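Local coordinates for 3-oxoacyl-[acyl-carrier protein] synthase (Thermus thermophilus, PDB 1UB7), which catalyses, as a beta-ketoacyl-ACP synthase III (FabH), the condensation of the acetyl group of acetyl-CoA with malonyl-ACP, probably the first condensation of fatty acid synthesis, at the interface of chains A and B. Sequence-based numbering; all coordinates share one arbitrary frame. Chains: chain A/B, 3-oxoacyl-[acyl-carrier protein] synthase.

The interface of chains A and B. Residues chain A 182, 185, 188-189, 197, 309; chain B 87, 92.
At this apolar patch of the FabH homodimer interface, B:Pro87 and B:Leu92 of one subunit pack into a surface formed by A:Ala185, A:Tyr189, A:Leu197 and A:Gly309 of the other, helping to hold the two thiolase-fold subunits together. The proline ring does most of the work, and each of its methylene carbons has its own neighbours. CD of B:Pro87 lies 3.3 Å from CB of A:Tyr189, so it is the base of the tyrosine, not its aromatic ring, that is touched. The CG of A:Tyr189 sits between the backbone N and the carbonyl carbon (chi1 61°), and the phenol is carried away from the proline, with the carbonyl O of A:Ala185 at the ring edge, in its plane. CG of B:Pro87 nestles over the notch where CB of A:Ala185 and CD2 of A:Leu197 meet, 3.6 Å from the latter. On the remaining corner, CB of B:Pro87 rests against the backbone of A:Gly309, 3.4 Å from its carbonyl O, where no side chain intervenes.

B:Leu92, on helix 89-96, extends the patch with one branch: its CD2 meets CB of A:Ala185 at 3.7 Å and CD2 of A:Leu197 at 4.0 Å. The two leucine side chains cross at about a right angle, and A:Ala185 and A:Leu197 thus serve both residues of chain B. B:Pro87 follows a cis peptide bond, which probably helps set the course of the chain leading its ring into chain A. With an alanine at B:Pro87, CG and CD are gone, which would probably leave A:Ala185 and A:Leu197 without the ring carbon that covers them both and open a gap beside A:Tyr189. The twofold symmetry repeats the packing with chains exchanged. Centred about 15 Å from A:His246, the catalytic histidine of the FabH family, the patch contributes to dimer cohesion and may help steady the surrounding loops.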
# COMPACT_ATOMS: atom_id res chain seq x y z
N GLY A 182 13.10 -5.89 -7.89
CA GLY A 182 13.84 -5.05 -6.96
C GLY A 182 15.35 -5.01 -7.11
O GLY A 182 15.99 -4.19 -6.46
N ALA A 185 16.51 -1.67 -7.93
CA ALA A 185 16.03 -0.70 -6.95
C ALA A 185 16.94 0.53 -6.92
O ALA A 185 16.49 1.63 -6.58
CB ALA A 185 15.98 -1.35 -5.57
N LEU A 188 16.16 3.87 -9.47
CA LEU A 188 15.19 4.92 -9.19
C LEU A 188 14.74 4.77 -7.74
O LEU A 188 14.29 3.70 -7.33
CB LEU A 188 13.98 4.78 -10.14
CG LEU A 188 12.82 5.79 -10.03
CD1 LEU A 188 13.33 7.22 -10.14
CD2 LEU A 188 11.82 5.49 -11.13
N TYR A 189 14.87 5.85 -6.96
CA TYR A 189 14.51 5.82 -5.55
C TYR A 189 14.56 7.17 -4.80
O TYR A 189 15.00 8.20 -5.33
CB TYR A 189 15.41 4.82 -4.81
CG TYR A 189 16.89 5.17 -4.86
CD1 TYR A 189 17.39 6.26 -4.16
CD2 TYR A 189 17.77 4.43 -5.66
CE1 TYR A 189 18.74 6.62 -4.24
CE2 TYR A 189 19.12 4.78 -5.75
CZ TYR A 189 19.59 5.88 -5.04
OH TYR A 189 20.92 6.25 -5.13
N LEU A 197 20.20 0.52 0.10
CA LEU A 197 19.39 -0.57 -0.44
C LEU A 197 20.07 -1.92 -0.16
O LEU A 197 21.24 -1.97 0.21
CB LEU A 197 19.17 -0.38 -1.95
CG LEU A 197 18.17 0.69 -2.37
CD1 LEU A 197 18.32 1.00 -3.86
CD2 LEU A 197 16.75 0.23 -2.05
N GLY A 309 11.03 0.40 -8.50
CA GLY A 309 10.79 -0.90 -7.93
C GLY A 309 11.99 -1.80 -8.13
O GLY A 309 12.69 -2.11 -7.17
N PRO B 87 12.23 2.52 -4.17
CA PRO B 87 11.45 1.31 -4.41
C PRO B 87 10.63 0.89 -3.18
O PRO B 87 10.98 1.26 -2.06
CB PRO B 87 12.52 0.28 -4.74
CG PRO B 87 13.63 0.68 -3.81
CD PRO B 87 13.66 2.18 -3.98
N LEU B 92 11.94 -5.29 -2.76
CA LEU B 92 13.21 -5.72 -2.22
C LEU B 92 13.04 -7.17 -1.76
O LEU B 92 13.94 -7.99 -1.93
CB LEU B 92 13.63 -4.83 -1.05
CG LEU B 92 13.69 -3.34 -1.37
CD1 LEU B 92 14.17 -2.55 -0.15
CD2 LEU B 92 14.63 -3.13 -2.58